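Local atomic coordinates of LysR family transcriptional regulator (Vibrio vulnificus, PDB entry 5B7H), a protein that probably acts as a DNA-binding LysR-type transcriptional regulator of the OxyR kind, represented here by its regulatory domain without the DNA-binding part. Residues Leu18-Ile23 against Leu47-Asp52; Val68-Leu73 against Ile194-Arg199; Lys91-Arg96 against Gly161-Pro166. The protein carries 1 engineered substitution. One frame throughout, in Å; residues are numbered along the deposited sequence. Where two conformers were deposited one is given.

In the fold
All three are strand pairings in one mixed sheet of the LysR substrate-binding domain, whose two lobes follow the type 2 periplasmic-binding-protein plan. Contacts 1 and 2 share a lobe, their centres about 11 Å apart. Strands 16-22 and 68-73 are neighbours there, and Gly21 O lies 2.8 Å from Ile70 N, a probable hydrogen bond. Contact 3 lies on the opposite side of the chain's centre, its centre about 28 Å from that of contact 1 and about 26 Å from that of contact 2. Strands 180-198 and 81-95, neighbours in the sheet, join contacts 2 and 3. Sulfate ions, probably from the crystallisation liquor, lie near Ile23 of contact 1 and Arg199 of contact 2.

Contact 1 (Leu18-Ile23 against Leu47-Asp52); sequences LKLGCI and LLLRED
Leu20 and Leu49 run alongside each other off the same face of the sheet and meet methyl to methyl, with CD2 of Leu20 3.9 Å from CD2 of Leu49. They get there differently: CG is anti to the backbone N in Leu20 (chi1 -179°) but anti to the carbonyl carbon in Leu49 (chi1 -63°). CD1 of Leu47 extends this packing, 3.9 Å from CB of Leu18 and 4.1 Å from CB of Leu20. Helix 27-41 covers this face at Leu47 and Cys22, as expected of a beta-alpha-beta unit in which it connects strands 16-22 and 45-51. At the end of the leucine face, OE2 of Glu51 is hydrogen-bonded to OG of Ser148 of the second subunit. The strands run parallel, their axes 25° apart. Arg50 anchors their middle, its N 2.9 Å from Leu20 O and its O receiving Cys22 N. Where the strands end, the hydrogen bond from Asp52 N to Cys22 O lengthens to 3.3 Å.

The partly exposed ends of Lys19 and Arg50 are the looser side. CG and CE of Lys19 follow buried Leu48, CE 4.1 Å from its CD1, before NZ leads away, 6.7 Å from Arg50 NH2 and not in contact.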
loop_
_atom_site.group_PDB
_atom_site.type_symbol
_atom_site.label_atom_id
_atom_site.label_comp_id
_atom_site.label_asym_id
_atom_site.label_seq_id
_atom_site.Cartn_x
_atom_site.Cartn_y
_atom_site.Cartn_z
ATOM N N LEU A 18 11.634 7.492 -17.814
ATOM C CA LEU A 18 12.225 7.909 -16.554
ATOM C C LEU A 18 11.916 6.832 -15.522
ATOM O O LEU A 18 10.765 6.389 -15.460
ATOM C CB LEU A 18 11.585 9.235 -16.150
ATOM C CG LEU A 18 12.261 10.155 -15.181
ATOM C CD1 LEU A 18 13.599 10.541 -15.793
ATOM C CD2 LEU A 18 11.361 11.371 -15.005
ATOM N N LYS A 19 12.927 6.407 -14.748
ATOM C CA LYS A 19 12.757 5.516 -13.607
ATOM C C LYS A 19 12.659 6.342 -12.332
ATOM O O LYS A 19 13.627 6.974 -11.914
ATOM C CB LYS A 19 13.864 4.447 -13.513
ATOM C CG LYS A 19 13.881 3.536 -14.759
ATOM C CD LYS A 19 15.116 2.678 -14.819
ATOM C CE LYS A 19 14.886 1.388 -15.571
ATOM N NZ LYS A 19 16.141 0.587 -15.550
ATOM N N LEU A 20 11.519 6.277 -11.680
ATOM C CA LEU A 20 11.249 7.135 -10.527
ATOM C C LEU A 20 10.933 6.259 -9.324
ATOM O O LEU A 20 10.095 5.362 -9.418
ATOM C CB LEU A 20 10.063 8.096 -10.828
ATOM C CG LEU A 20 9.707 9.065 -9.702
ATOM C CD1 LEU A 20 9.153 10.383 -10.365
ATOM C CD2 LEU A 20 8.675 8.479 -8.756
ATOM N N GLY A 21 11.574 6.540 -8.194
ATOM C CA GLY A 21 11.341 5.827 -6.955
ATOM C C GLY A 21 10.546 6.709 -6.005
ATOM O O GLY A 21 10.707 7.927 -5.987
ATOM N N CYS A 22 9.742 6.079 -5.170
ATOM C CA CYS A 22 8.937 6.830 -4.225
ATOM C C CYS A 22 8.625 5.977 -3.003
ATOM O O CYS A 22 8.522 4.752 -3.111
ATOM C CB CYS A 22 7.643 7.236 -4.943
ATOM S SG CYS A 22 6.577 8.409 -4.019
ATOM N N ILE A 23 8.519 6.616 -1.838
ATOM C CA ILE A 23 8.289 5.911 -0.565
ATOM C C ILE A 23 6.847 5.457 -0.374
ATOM O O ILE A 23 5.902 6.032 -0.952
ATOM C CB ILE A 23 8.738 6.755 0.646
ATOM C CG1 ILE A 23 7.983 8.067 0.687
ATOM C CG2 ILE A 23 10.280 6.981 0.555
ATOM C CD1 ILE A 23 8.271 8.836 2.006
ATOM N N LEU A 47 6.787 6.641 -17.355
ATOM C CA LEU A 47 7.287 6.662 -15.994
ATOM C C LEU A 47 7.294 5.242 -15.450
ATOM O O LEU A 47 6.234 4.699 -15.129
ATOM C CB LEU A 47 6.401 7.596 -15.160
ATOM C CG LEU A 47 6.897 8.369 -13.971
ATOM C CD1 LEU A 47 8.150 9.170 -14.313
ATOM C CD2 LEU A 47 5.747 9.265 -13.530
ATOM N N LEU A 48 8.481 4.632 -15.337
ATOM C CA LEU A 48 8.674 3.339 -14.692
ATOM C C LEU A 48 8.828 3.642 -13.211
ATOM O O LEU A 48 9.540 4.588 -12.850
ATOM C CB LEU A 48 9.931 2.637 -15.231
ATOM C CG LEU A 48 9.791 2.285 -16.713
ATOM C CD1 LEU A 48 11.090 1.677 -17.161
ATOM C CD2 LEU A 48 8.725 1.197 -16.867
ATOM N N LEU A 49 8.135 2.908 -12.367
ATOM C CA LEU A 49 7.970 3.287 -10.969
ATOM C C LEU A 49 8.504 2.205 -10.050
ATOM O O LEU A 49 8.274 1.005 -10.290
ATOM C CB LEU A 49 6.486 3.562 -10.610
ATOM C CG LEU A 49 5.874 4.728 -11.379
ATOM C CD1 LEU A 49 4.392 4.777 -10.987
ATOM C CD2 LEU A 49 6.534 6.001 -10.912
ATOM N N ARG A 50 9.167 2.615 -8.969
ATOM C CA ARG A 50 9.637 1.718 -7.917
ATOM C C ARG A 50 9.212 2.247 -6.567
ATOM O O ARG A 50 9.426 3.431 -6.272
ATOM C CB ARG A 50 11.175 1.687 -7.972
ATOM C CG ARG A 50 11.835 1.116 -6.735
ATOM C CD ARG A 50 11.807 -0.364 -6.700
ATOM N NE ARG A 50 12.288 -0.889 -7.974
ATOM C CZ ARG A 50 13.572 -0.949 -8.363
ATOM N NH1 ARG A 50 14.573 -0.522 -7.562
ATOM N NH2 ARG A 50 13.857 -1.430 -9.587
ATOM N N GLU A 51 8.570 1.415 -5.753
ATOM C CA GLU A 51 8.193 1.786 -4.402
ATOM C C GLU A 51 9.113 1.043 -3.441
ATOM O O GLU A 51 9.260 -0.189 -3.522
ATOM C CB GLU A 51 6.716 1.439 -4.148
ATOM C CG GLU A 51 6.295 1.804 -2.736
ATOM C CD GLU A 51 4.802 1.566 -2.469
ATOM O OE1 GLU A 51 4.506 1.056 -1.354
ATOM O OE2 GLU A 51 3.965 1.843 -3.339
ATOM N N ASP A 52 9.728 1.785 -2.516
ATOM C CA ASP A 52 10.676 1.139 -1.599
ATOM C C ASP A 52 10.922 2.125 -0.461
ATOM O O ASP A 52 10.506 3.286 -0.536
ATOM C CB ASP A 52 12.000 0.714 -2.279
ATOM C CG ASP A 52 12.653 -0.549 -1.653
ATOM O OD1 ASP A 52 13.451 -1.205 -2.386
ATOM O OD2 ASP A 52 12.399 -0.879 -0.437
#

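Contact 2 (Val68-Leu73 against Ile194-Arg199); sequences VLILAL and IGLVWR. With SO4 (sulfate ion), chain D.
CG2 of Val197 meets CD1 of Leu71 at 3.9 Å, the two side chains crossing at about a right angle. On the same face CD1 of Leu73 comes to 4.1 Å from CA of Gly195, which has no side chain to stand between them. On the other face Leu196 spreads its two methyls over two neighbours: CD1 lies 3.9 Å from CG1 of Ile70, while CD2 is 4.1 Å from CG2 of Val68. That CG2, anti to the backbone N, is the valine branch that reaches the leucine. Further along, CG2 of Ile70 meets CG2 of Ile194.

The backbones that set these side chains are antiparallel. Leu69 with Val197 and Leu71 with Gly195 are hydrogen-bonded pairs, each closed by two N-H to O bonds of 2.9 Å between their own N and O atoms. Ile70 with Leu196 and Ala72 with Ile194 are non-hydrogen-bonded pairs. Across the sheet, strand 68-73 lies between 16-22 and 180-198, and the latter runs against the parallel group, the mixed topology of a type 2 periplasmic-binding-protein fold.

Outside this shell, helix 54-62 covers Leu69 and Leu71 through Leu57, while helix 205-217 packs on Val68, Leu196 and Trp198. Past the strand end, Arg199 NH1 is gripped by the carbonyls of Leu61 and Leu66, and NH2 donates a nearly straight bond (170°) to sulfate O2 at 3.0 Å, near the guanidinium plane.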
loop_
_atom_site.group_PDB
_atom_site.type_symbol
_atom_site.label_atom_id
_atom_site.label_comp_id
_atom_site.label_asym_id
_atom_site.label_seq_id
_atom_site.Cartn_x
_atom_site.Cartn_y
_atom_site.Cartn_z
ATOM N N VAL A 68 15.400 9.363 -10.426
ATOM C CA VAL A 68 14.965 10.419 -9.530
ATOM C C VAL A 68 14.043 9.792 -8.502
ATOM O O VAL A 68 13.390 8.771 -8.768
ATOM C CB VAL A 68 14.264 11.552 -10.329
ATOM C CG1 VAL A 68 12.990 11.016 -11.051
ATOM C CG2 VAL A 68 13.938 12.780 -9.502
ATOM N N LEU A 69 13.994 10.389 -7.325
ATOM C CA LEU A 69 13.150 9.935 -6.226
ATOM C C LEU A 69 12.222 11.055 -5.822
ATOM O O LEU A 69 12.578 12.236 -5.906
ATOM C CB LEU A 69 13.976 9.574 -4.968
ATOM C CG LEU A 69 15.216 8.679 -5.214
ATOM C CD1 LEU A 69 15.988 8.497 -3.881
ATOM C CD2 LEU A 69 14.757 7.338 -5.829
ATOM N N ILE A 70 11.049 10.678 -5.332
ATOM C CA ILE A 70 10.169 11.563 -4.580
ATOM C C ILE A 70 10.191 11.037 -3.156
ATOM O O ILE A 70 9.753 9.891 -2.891
ATOM C CB ILE A 70 8.753 11.644 -5.177
ATOM C CG1 ILE A 70 8.800 12.229 -6.600
ATOM C CG2 ILE A 70 7.878 12.453 -4.225
ATOM C CD1 ILE A 70 7.376 12.254 -7.357
ATOM N N LEU A 71 10.727 11.854 -2.256
ATOM C CA LEU A 71 10.923 11.483 -0.863
ATOM C C LEU A 71 10.218 12.481 0.031
ATOM O O LEU A 71 9.903 13.603 -0.366
ATOM C CB LEU A 71 12.433 11.519 -0.496
ATOM C CG LEU A 71 13.400 10.560 -1.220
ATOM C CD1 LEU A 71 14.779 10.625 -0.624
ATOM C CD2 LEU A 71 12.873 9.137 -1.116
ATOM N N ALA A 72 9.981 12.050 1.270
ATOM C CA ALA A 72 9.731 12.992 2.366
ATOM C C ALA A 72 11.066 13.456 2.956
ATOM O O ALA A 72 11.970 12.646 3.198
ATOM C CB ALA A 72 8.846 12.337 3.435
ATOM N N LEU A 73 11.198 14.774 3.132
ATOM C CA LEU A 73 12.427 15.366 3.635
ATOM C C LEU A 73 12.155 16.048 4.976
ATOM O O LEU A 73 11.027 16.455 5.252
ATOM C CB LEU A 73 12.966 16.384 2.615
ATOM C CG LEU A 73 13.379 15.787 1.256
ATOM C CD1 LEU A 73 13.915 16.982 0.407
ATOM C CD2 LEU A 73 14.430 14.675 1.317
ATOM N N ILE A 194 8.017 17.576 0.977
ATOM C CA ILE A 194 8.123 16.592 -0.076
ATOM C C ILE A 194 9.157 17.131 -1.055
ATOM O O ILE A 194 9.127 18.320 -1.418
ATOM C CB ILE A 194 6.758 16.456 -0.788
ATOM C CG1 ILE A 194 5.639 16.142 0.226
ATOM C CG2 ILE A 194 6.859 15.383 -1.929
ATOM C CD1 ILE A 194 5.836 14.896 0.970
ATOM N N GLY A 195 10.044 16.257 -1.525
ATOM C CA GLY A 195 11.026 16.747 -2.469
ATOM C C GLY A 195 11.424 15.718 -3.499
ATOM O O GLY A 195 11.130 14.538 -3.368
ATOM N N LEU A 196 12.095 16.211 -4.536
ATOM C CA LEU A 196 12.696 15.374 -5.566
ATOM C C LEU A 196 14.195 15.302 -5.286
ATOM O O LEU A 196 14.812 16.292 -4.875
ATOM C CB LEU A 196 12.490 15.907 -6.990
ATOM C CG LEU A 196 11.162 15.424 -7.621
ATOM C CD1 LEU A 196 9.908 15.986 -6.846
ATOM C CD2 LEU A 196 11.149 15.803 -9.142
ATOM N N VAL A 197 14.788 14.150 -5.551
ATOM C CA VAL A 197 16.208 13.903 -5.261
ATOM C C VAL A 197 16.828 13.181 -6.447
ATOM O O VAL A 197 16.265 12.194 -6.936
ATOM C CB VAL A 197 16.367 13.033 -4.003
ATOM C CG1 VAL A 197 17.865 12.810 -3.651
ATOM C CG2 VAL A 197 15.690 13.740 -2.801
ATOM N N TRP A 198 18.033 13.598 -6.861
ATOM C CA TRP A 198 18.676 13.003 -8.040
ATOM C C TRP A 198 20.191 13.137 -7.923
ATOM O O TRP A 198 20.701 13.782 -7.012
ATOM C CB TRP A 198 18.205 13.603 -9.363
ATOM C CG TRP A 198 18.474 15.073 -9.554
ATOM C CD1 TRP A 198 19.564 15.633 -10.179
ATOM C CD2 TRP A 198 17.595 16.160 -9.203
ATOM N NE1 TRP A 198 19.415 17.034 -10.245
ATOM C CE2 TRP A 198 18.216 17.360 -9.637
ATOM C CE3 TRP A 198 16.363 16.233 -8.541
ATOM C CZ2 TRP A 198 17.628 18.635 -9.433
ATOM C CZ3 TRP A 198 15.772 17.518 -8.350
ATOM C CH2 TRP A 198 16.418 18.691 -8.813
ATOM N N ARG A 199 20.914 12.550 -8.880
ATOM C CA ARG A 199 22.392 12.583 -8.823
ATOM C C ARG A 199 22.909 13.863 -9.445
ATOM O O ARG A 199 22.468 14.243 -10.537
ATOM C CB ARG A 199 22.979 11.438 -9.607
ATOM C CG ARG A 199 22.626 10.065 -9.005
ATOM C CD ARG A 199 23.357 8.935 -9.739
ATOM N NE ARG A 199 23.001 8.851 -11.147
ATOM C CZ ARG A 199 21.855 8.304 -11.578
ATOM N NH1 ARG A 199 20.973 7.778 -10.711
ATOM N NH2 ARG A 199 21.590 8.315 -12.882
HETATM S S SO4 D . 22.571 9.647 -16.318
HETATM O O1 SO4 D . 22.662 11.005 -16.861
HETATM O O2 SO4 D . 23.289 9.568 -15.032
HETATM O O3 SO4 D . 23.075 8.684 -17.289
HETATM O O4 SO4 D . 21.153 9.341 -16.164
#

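Contact 3 (Lys91-Arg96 against Gly161-Pro166); sequences KMVISR and GTTFIP
Met92 lies beside the ring of Phe164, its CG 3.7 Å from CD2 of that ring. The two side chains point the same way, and SD of Met92 stands 4.8 Å from the centroid of the Phe164 ring, 51° off the ring normal, which makes an oblique Met-aromatic contact. Both residues belong to an antiparallel pair of strands, 81-95 and 163-166, in the lobe of this periplasmic-binding-protein-like domain remote from strands 16-22 and 68-73. Strand 163-166 is one of the two edge strands of the sheet within the chain.

Beyond the sulfur, chi3 of 69° bends CE of Met92 toward Thr162, whose CG2 and OG1 it touches. That OG1 is itself committed: it donates a hydrogen bond to Val93 O at 2.8 Å, approaching from above the carbonyl plane, 44° out of it. Val93 O is thus held by a threonine side chain, no backbone N-H of 161-166 being bonded to it. Ordinary backbone bonds hold the rest. Lys91 with Ile165 is a hydrogen-bonded pair, with Lys91 N 2.9 Å from Ile165 O and the return bond made by Ile165 N. Next comes Val93 N, at 3.1 Å from Thr163 O.

On the opposite face, helix 149-157 packs on Thr163 and Ile165, and OG1 of Thr163 is hydrogen-bonded to Phe117 O. Lys91 sends its NZ to OE1 of Gln167, just past Pro166, the N-cap residue of helix 167-171. Beyond the strand pair, a water joins the segments, accepting from Ser95 N at 3.0 Å and donating to Gly161 O at 2.7 Å.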
loop_
_atom_site.group_PDB
_atom_site.type_symbol
_atom_site.label_atom_id
_atom_site.label_comp_id
_atom_site.label_asym_id
_atom_site.label_seq_id
_atom_site.Cartn_x
_atom_site.Cartn_y
_atom_site.Cartn_z
ATOM N N LYS A 91 -2.250 15.094 10.147
ATOM C CA LYS A 91 -3.413 15.104 11.019
ATOM C C LYS A 91 -3.309 13.909 11.948
ATOM O O LYS A 91 -2.481 13.019 11.768
ATOM C CB LYS A 91 -4.687 14.947 10.195
ATOM C CG LYS A 91 -4.943 16.119 9.225
ATOM C CD LYS A 91 -5.300 17.346 10.013
ATOM C CE LYS A 91 -6.037 18.327 9.111
ATOM N NZ LYS A 91 -5.090 18.906 8.181
ATOM N N MET A 92 -4.122 13.909 12.988
ATOM C CA MET A 92 -4.308 12.696 13.773
ATOM C C MET A 92 -5.665 12.094 13.439
ATOM O O MET A 92 -6.586 12.773 12.974
ATOM C CB MET A 92 -4.187 13.005 15.276
ATOM C CG MET A 92 -2.821 13.591 15.613
ATOM S SD MET A 92 -2.519 13.727 17.383
ATOM C CE MET A 92 -2.403 11.965 17.778
ATOM N N VAL A 93 -5.810 10.802 13.690
ATOM C CA VAL A 93 -7.084 10.146 13.445
ATOM C C VAL A 93 -7.426 9.287 14.653
ATOM O O VAL A 93 -6.549 8.729 15.314
ATOM C CB VAL A 93 -7.118 9.260 12.164
ATOM C CG1 VAL A 93 -7.152 10.066 10.897
ATOM C CG2 VAL A 93 -5.919 8.278 12.162
ATOM N N ILE A 94 -8.712 9.181 14.939
ATOM C CA ILE A 94 -9.242 8.271 15.952
ATOM C C ILE A 94 -10.541 7.678 15.419
ATOM O O ILE A 94 -11.186 8.220 14.519
ATOM C CB ILE A 94 -9.524 8.973 17.301
ATOM C CG1 ILE A 94 -10.634 10.024 17.153
ATOM C CG2 ILE A 94 -8.268 9.600 17.824
ATOM C CD1 ILE A 94 -10.957 10.790 18.481
ATOM N N SER A 95 -10.928 6.537 15.961
ATOM C CA SER A 95 -12.229 6.022 15.560
ATOM C C SER A 95 -13.360 6.868 16.143
ATOM O O SER A 95 -13.268 7.419 17.248
ATOM C CB SER A 95 -12.382 4.572 15.987
ATOM O OG SER A 95 -12.478 4.505 17.390
ATOM N N ARG A 96 -14.454 6.969 15.371
ATOM C CA ARG A 96 -15.659 7.629 15.869
ATOM C C ARG A 96 -16.078 7.064 17.222
ATOM O O ARG A 96 -16.540 7.812 18.100
ATOM C CB ARG A 96 -16.759 7.362 14.842
ATOM C CG ARG A 96 -18.112 7.932 15.172
ATOM C CD ARG A 96 -18.026 9.444 15.241
ATOM N NE ARG A 96 -18.119 10.140 13.948
ATOM C CZ ARG A 96 -18.419 11.444 13.872
ATOM N NH1 ARG A 96 -18.618 12.130 15.005
ATOM N NH2 ARG A 96 -18.523 12.060 12.696
ATOM N N GLY A 161 -6.377 3.020 19.341
ATOM C CA GLY A 161 -5.677 4.217 19.762
ATOM C C GLY A 161 -5.676 5.231 18.642
ATOM O O GLY A 161 -6.677 5.390 17.931
ATOM N N THR A 162 -4.588 5.962 18.490
ATOM C CA THR A 162 -4.554 7.070 17.535
ATOM C C THR A 162 -3.240 7.013 16.768
ATOM O O THR A 162 -2.317 6.278 17.136
ATOM C CB THR A 162 -4.709 8.411 18.276
ATOM O OG1 THR A 162 -4.804 9.480 17.326
ATOM C CG2 THR A 162 -3.516 8.719 19.239
ATOM N N THR A 163 -3.145 7.781 15.690
ATOM C CA THR A 163 -1.869 7.887 14.996
ATOM C C THR A 163 -1.889 9.152 14.151
ATOM O O THR A 163 -2.897 9.856 14.086
ATOM C CB THR A 163 -1.637 6.652 14.100
ATOM O OG1 THR A 163 -0.229 6.611 13.741
ATOM C CG2 THR A 163 -2.527 6.691 12.821
ATOM N N PHE A 164 -0.750 9.431 13.527
ATOM C CA PHE A 164 -0.541 10.552 12.605
ATOM C C PHE A 164 -0.646 10.059 11.178
ATOM O O PHE A 164 -0.052 9.038 10.823
ATOM C CB PHE A 164 0.845 11.179 12.800
ATOM C CG PHE A 164 1.166 11.535 14.245
ATOM C CD1 PHE A 164 1.946 10.699 15.031
ATOM C CD2 PHE A 164 0.710 12.718 14.806
ATOM C CE1 PHE A 164 2.267 11.054 16.324
ATOM C CE2 PHE A 164 1.007 13.071 16.122
ATOM C CZ PHE A 164 1.777 12.222 16.884
ATOM N N ILE A 165 -1.362 10.828 10.347
ATOM C CA ILE A 165 -1.629 10.501 8.939
ATOM C C ILE A 165 -1.313 11.705 8.055
ATOM O O ILE A 165 -1.723 12.825 8.385
ATOM C CB ILE A 165 -3.113 10.122 8.724
ATOM C CG1 ILE A 165 -3.460 8.887 9.564
ATOM C CG2 ILE A 165 -3.365 9.762 7.265
ATOM C CD1 ILE A 165 -2.535 7.703 9.242
ATOM N N PRO A 166 -0.659 11.528 6.914
ATOM C CA PRO A 166 -0.445 12.666 6.020
ATOM C C PRO A 166 -1.716 13.034 5.263
ATOM O O PRO A 166 -2.541 12.182 4.894
ATOM C CB PRO A 166 0.637 12.139 5.057
ATOM C CG PRO A 166 0.431 10.663 5.007
ATOM C CD PRO A 166 -0.106 10.262 6.393
HETATM O O HOH W 1 -9.308 4.681 17.596
#